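Local structure of pyruvate carboxylase protein (2QF7) at residues V494-A502 against P1021-D1029. The protein is a large multidomain enzyme of the biotin-dependent carboxylase family that works as a tetramer and carries its biotin on a mobile carrier domain. Residues are numbered along the deposited sequence; the frame is centred on the assembly and turned at random.
Sequences VTVNGHPEA and PAYFYGLAD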
ATOM      1  N   VAL A 494     -15.041  -9.311   2.479  1.00 23.74           N
ATOM      2  CA  VAL A 494     -14.220 -10.524   2.291  1.00 22.79           C
ATOM      3  C   VAL A 494     -13.056 -10.235   1.314  1.00 24.31           C
ATOM      4  O   VAL A 494     -11.952 -10.723   1.512  1.00 24.89           O
ATOM      5  CB  VAL A 494     -15.061 -11.769   1.923  1.00 22.92           C
ATOM      6  CG1 VAL A 494     -15.668 -11.660   0.543  1.00 23.30           C
ATOM      7  CG2 VAL A 494     -14.214 -13.018   2.037  1.00 20.41           C
ATOM      8  N   THR A 495     -13.295  -9.390   0.307  1.00 24.64           N
ATOM      9  CA  THR A 495     -12.257  -9.011  -0.644  1.00 25.77           C
ATOM     10  C   THR A 495     -11.107  -8.294   0.098  1.00 25.74           C
ATOM     11  O   THR A 495      -9.929  -8.600  -0.130  1.00 25.87           O
ATOM     12  CB  THR A 495     -12.822  -8.108  -1.748  1.00 26.19           C
ATOM     13  OG1 THR A 495     -13.763  -8.854  -2.541  1.00 26.15           O
ATOM     14  CG2 THR A 495     -11.692  -7.566  -2.658  1.00 28.51           C
ATOM     15  N   VAL A 496     -11.444  -7.391   1.007  1.00 25.33           N
ATOM     16  CA  VAL A 496     -10.392  -6.690   1.746  1.00 26.35           C
ATOM     17  C   VAL A 496      -9.847  -7.374   2.999  1.00 26.11           C
ATOM     18  O   VAL A 496      -8.664  -7.222   3.289  1.00 25.94           O
ATOM     19  CB  VAL A 496     -10.606  -5.131   1.911  1.00 27.12           C
ATOM     20  CG1 VAL A 496     -11.746  -4.584   1.138  1.00 27.55           C
ATOM     21  CG2 VAL A 496     -10.462  -4.576   3.378  1.00 26.29           C
ATOM     22  N   ASN A 497     -10.691  -8.106   3.728  1.00 24.82           N
ATOM     23  CA  ASN A 497     -10.281  -8.655   5.005  1.00 24.99           C
ATOM     24  C   ASN A 497     -10.164 -10.169   5.003  1.00 24.66           C
ATOM     25  O   ASN A 497      -9.653 -10.715   5.961  1.00 24.10           O
ATOM     26  CB  ASN A 497     -11.178  -8.162   6.162  1.00 25.14           C
ATOM     27  CG  ASN A 497     -11.256  -6.617   6.246  1.00 28.32           C
ATOM     28  OD1 ASN A 497     -12.336  -6.015   6.042  1.00 30.17           O
ATOM     29  ND2 ASN A 497     -10.123  -5.977   6.528  1.00 25.41           N
ATOM     30  N   GLY A 498     -10.622 -10.843   3.938  1.00 25.08           N
ATOM     31  CA  GLY A 498     -10.585 -12.338   3.877  1.00 25.00           C
ATOM     32  C   GLY A 498     -11.673 -13.016   4.711  1.00 25.77           C
ATOM     33  O   GLY A 498     -12.319 -12.369   5.562  1.00 26.24           O
ATOM     34  N   HIS A 499     -11.875 -14.322   4.481  1.00 24.05           N
ATOM     35  CA  HIS A 499     -12.829 -15.097   5.233  1.00 23.41           C
ATOM     36  C   HIS A 499     -11.992 -15.788   6.315  1.00 23.99           C
ATOM     37  O   HIS A 499     -10.948 -16.354   6.012  1.00 23.78           O
ATOM     38  CB  HIS A 499     -13.484 -16.159   4.314  1.00 23.13           C
ATOM     39  CG  HIS A 499     -14.622 -16.894   4.948  1.00 21.15           C
ATOM     40  ND1 HIS A 499     -14.446 -17.893   5.885  1.00 22.32           N
ATOM     41  CD2 HIS A 499     -15.959 -16.730   4.818  1.00 21.27           C
ATOM     42  CE1 HIS A 499     -15.625 -18.309   6.304  1.00 20.62           C
ATOM     43  NE2 HIS A 499     -16.557 -17.633   5.659  1.00 21.51           N
ATOM     44  N   PRO A 500     -12.457 -15.787   7.577  1.00 24.54           N
ATOM     45  CA  PRO A 500     -11.659 -16.406   8.665  1.00 25.39           C
ATOM     46  C   PRO A 500     -11.354 -17.895   8.468  1.00 25.38           C
ATOM     47  O   PRO A 500     -10.352 -18.409   9.011  1.00 25.19           O
ATOM     48  CB  PRO A 500     -12.549 -16.222   9.903  1.00 26.02           C
ATOM     49  CG  PRO A 500     -13.954 -16.063   9.331  1.00 26.29           C
ATOM     50  CD  PRO A 500     -13.745 -15.258   8.070  1.00 25.53           C
ATOM     51  N   GLU A 501     -12.196 -18.589   7.707  1.00 26.09           N
ATOM     52  CA  GLU A 501     -12.016 -20.047   7.474  1.00 27.41           C
ATOM     53  C   GLU A 501     -11.115 -20.382   6.275  1.00 29.12           C
ATOM     54  O   GLU A 501     -10.644 -21.514   6.142  1.00 28.72           O
ATOM     55  CB  GLU A 501     -13.376 -20.755   7.336  1.00 28.14           C
ATOM     56  CG  GLU A 501     -14.187 -20.823   8.626  1.00 27.94           C
ATOM     57  CD  GLU A 501     -13.464 -21.685   9.682  1.00 31.91           C
ATOM     58  OE1 GLU A 501     -13.153 -22.825   9.352  1.00 30.71           O
ATOM     59  OE2 GLU A 501     -13.207 -21.231  10.821  1.00 34.18           O
ATOM     60  N   ALA A 502     -10.867 -19.419   5.390  1.00 30.11           N
ATOM     61  CA  ALA A 502      -9.984 -19.687   4.258  1.00 32.37           C
ATOM     62  C   ALA A 502      -8.607 -19.070   4.518  1.00 34.57           C
ATOM     63  O   ALA A 502      -7.617 -19.444   3.875  1.00 35.39           O
ATOM     64  CB  ALA A 502     -10.568 -19.176   3.006  1.00 32.90           C
ATOM     65  N   PRO A1021     -16.417 -19.445  -4.796  1.00 12.40           N
ATOM     66  CA  PRO A1021     -15.140 -18.706  -4.743  1.00 13.67           C
ATOM     67  C   PRO A1021     -15.319 -17.252  -4.220  1.00 14.58           C
ATOM     68  O   PRO A1021     -14.489 -16.748  -3.464  1.00 13.37           O
ATOM     69  CB  PRO A1021     -14.674 -18.725  -6.203  1.00 13.70           C
ATOM     70  CG  PRO A1021     -15.306 -20.033  -6.782  1.00 15.35           C
ATOM     71  CD  PRO A1021     -16.707 -19.917  -6.162  1.00 13.00           C
ATOM     72  N   ALA A1022     -16.437 -16.627  -4.585  1.00 14.38           N
ATOM     73  CA  ALA A1022     -16.738 -15.264  -4.088  1.00 15.35           C
ATOM     74  C   ALA A1022     -17.076 -15.270  -2.610  1.00 14.58           C
ATOM     75  O   ALA A1022     -16.676 -14.346  -1.876  1.00 15.02           O
ATOM     76  CB  ALA A1022     -17.894 -14.644  -4.892  1.00 13.48           C
ATOM     77  N   TYR A1023     -17.784 -16.306  -2.148  1.00 14.01           N
ATOM     78  CA  TYR A1023     -18.070 -16.425  -0.717  1.00 13.34           C
ATOM     79  C   TYR A1023     -16.769 -16.463   0.135  1.00 13.71           C
ATOM     80  O   TYR A1023     -16.627 -15.741   1.138  1.00 13.67           O
ATOM     81  CB  TYR A1023     -19.014 -17.613  -0.392  1.00 12.75           C
ATOM     82  CG  TYR A1023     -19.235 -17.704   1.072  1.00 15.07           C
ATOM     83  CD1 TYR A1023     -20.055 -16.772   1.741  1.00 14.97           C
ATOM     84  CD2 TYR A1023     -18.528 -18.610   1.827  1.00 16.37           C
ATOM     85  CE1 TYR A1023     -20.201 -16.808   3.122  1.00 13.69           C
ATOM     86  CE2 TYR A1023     -18.655 -18.652   3.214  1.00 15.11           C
ATOM     87  CZ  TYR A1023     -19.473 -17.737   3.859  1.00 14.47           C
ATOM     88  OH  TYR A1023     -19.570 -17.782   5.245  1.00 14.65           O
ATOM     89  N   PHE A1024     -15.847 -17.333  -0.239  1.00 14.49           N
ATOM     90  CA  PHE A1024     -14.603 -17.503   0.570  1.00 16.22           C
ATOM     91  C   PHE A1024     -13.483 -16.486   0.281  1.00 17.53           C
ATOM     92  O   PHE A1024     -12.702 -16.162   1.187  1.00 17.29           O
ATOM     93  CB  PHE A1024     -14.026 -18.905   0.394  1.00 14.84           C
ATOM     94  CG  PHE A1024     -14.844 -19.979   1.046  1.00 14.80           C
ATOM     95  CD1 PHE A1024     -15.083 -19.955   2.422  1.00 17.01           C
ATOM     96  CD2 PHE A1024     -15.359 -21.008   0.302  1.00 15.81           C
ATOM     97  CE1 PHE A1024     -15.851 -20.966   3.043  1.00 16.41           C
ATOM     98  CE2 PHE A1024     -16.105 -22.028   0.911  1.00 17.24           C
ATOM     99  CZ  PHE A1024     -16.364 -21.990   2.288  1.00 17.22           C
ATOM    100  N   TYR A1025     -13.407 -16.010  -0.964  1.00 18.92           N
ATOM    101  CA  TYR A1025     -12.283 -15.121  -1.423  1.00 18.92           C
ATOM    102  C   TYR A1025     -12.672 -13.761  -2.015  1.00 20.73           C
ATOM    103  O   TYR A1025     -11.799 -12.942  -2.330  1.00 20.23           O
ATOM    104  CB  TYR A1025     -11.408 -15.874  -2.422  1.00 16.98           C
ATOM    105  CG  TYR A1025     -10.972 -17.205  -1.878  1.00 15.79           C
ATOM    106  CD1 TYR A1025      -9.957 -17.289  -0.922  1.00 15.50           C
ATOM    107  CD2 TYR A1025     -11.597 -18.361  -2.287  1.00 15.56           C
ATOM    108  CE1 TYR A1025      -9.582 -18.550  -0.375  1.00 15.13           C
ATOM    109  CE2 TYR A1025     -11.250 -19.574  -1.784  1.00 12.90           C
ATOM    110  CZ  TYR A1025     -10.244 -19.672  -0.844  1.00 13.34           C
ATOM    111  OH  TYR A1025      -9.931 -20.917  -0.377  1.00 11.46           O
ATOM    112  N   GLY A1026     -13.967 -13.509  -2.192  1.00 21.38           N
ATOM    113  CA  GLY A1026     -14.419 -12.220  -2.741  1.00 21.52           C
ATOM    114  C   GLY A1026     -14.118 -12.134  -4.219  1.00 23.38           C
ATOM    115  O   GLY A1026     -13.939 -13.170  -4.893  1.00 23.06           O
ATOM    116  N   LEU A1027     -14.025 -10.909  -4.732  1.00 23.97           N
ATOM    117  CA  LEU A1027     -13.734 -10.676  -6.165  1.00 25.08           C
ATOM    118  C   LEU A1027     -12.340 -10.102  -6.392  1.00 26.28           C
ATOM    119  O   LEU A1027     -11.972  -9.094  -5.765  1.00 26.62           O
ATOM    120  CB  LEU A1027     -14.745  -9.694  -6.775  1.00 24.64           C
ATOM    121  CG  LEU A1027     -16.175 -10.225  -6.955  1.00 25.44           C
ATOM    122  CD1 LEU A1027     -17.144  -9.093  -7.380  1.00 24.36           C
ATOM    123  CD2 LEU A1027     -16.162 -11.353  -7.983  1.00 26.90           C
ATOM    124  N   ALA A1028     -11.585 -10.707  -7.307  1.00 25.48           N
ATOM    125  CA  ALA A1028     -10.342 -10.088  -7.788  1.00 24.58           C
ATOM    126  C   ALA A1028     -10.633  -8.802  -8.601  1.00 24.44           C
ATOM    127  O   ALA A1028     -11.794  -8.509  -9.026  1.00 22.36           O
ATOM    128  CB  ALA A1028      -9.499 -11.083  -8.601  1.00 24.97           C
ATOM    129  N   ASP A1029      -9.585  -8.023  -8.821  1.00 23.84           N
ATOM    130  CA  ASP A1029      -9.810  -6.755  -9.477  1.00 23.83           C
ATOM    131  C   ASP A1029     -10.186  -7.036 -10.922  1.00 23.49           C
ATOM    132  O   ASP A1029      -9.558  -7.860 -11.600  1.00 22.72           O
ATOM    133  CB  ASP A1029      -8.614  -5.845  -9.371  1.00 24.76           C
ATOM    134  CG  ASP A1029      -9.005  -4.422  -9.564  0.50 25.38           C
ATOM    135  OD1 ASP A1029      -9.630  -3.812  -8.637  0.50 24.95           O
ATOM    136  OD2 ASP A1029      -8.757  -3.968 -10.685  0.50 24.86           O
TER
HETATM  137  O   HOH W   1      -9.925 -12.620   0.112  1.00 31.48           O
HETATM  138  O   HOH W   2     -10.358 -15.387   2.192  1.00 24.59           O
HETATM  139  O   HOH W   3      -7.846 -20.829   1.310  1.00 21.91           O
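Thr495 and Gly1026 bring two helix ends together, their CA atoms 4.4 Å apart, and beyond this point the chain from Gly498 to Ala502 runs past the last turn of helix 1020-1025. Each helix gives way to a glycine with positive phi, Gly498 and Gly1026. Val494 straddles the second helix end: CG1 lies 3.6 Å from Gly1026 CA, while CG2 packs against the carbonyl oxygens of Tyr1023 and Phe1024. Thr495 OG1, set beside its own backbone N by chi1 -66°, accepts the amide of Leu1027 (N to OG1 3.0 Å) and is also bonded to Leu491 O one helical turn back. His499 is gripped at both ring nitrogens. His499 NE2 donates to Tyr1023 OH at 3.0 Å, in the imidazole plane, and ND1 accepts Glu501 N from slightly out of that plane; the two bonds together would fix the ring's rotation and are consistent with a neutral ring protonated on NE2. The Tyr1023 hydroxyl has a further partner in Thr608. Phe1024 turns its edge to one imidazole face in a T-shaped pair, planes at 76°, with CD1 over the ring centre, while Pro500 CD rests on the opposite face. Ala502 CB meets Tyr1025 CE1 at 3.6 Å. Two of the waters in the seam bridge backbone groups: one donates to both Val494 O and Tyr1025 O, the other accepts the His499 N-H and donates to Phe1024 O. Chain parts more than 500 residues apart are thus joined by an aromatic cluster and paired helix termini in the discontinuous central allosteric domain of pyruvate carboxylases, where coenzyme A lies about 14 Å from the Leu1027 side chain.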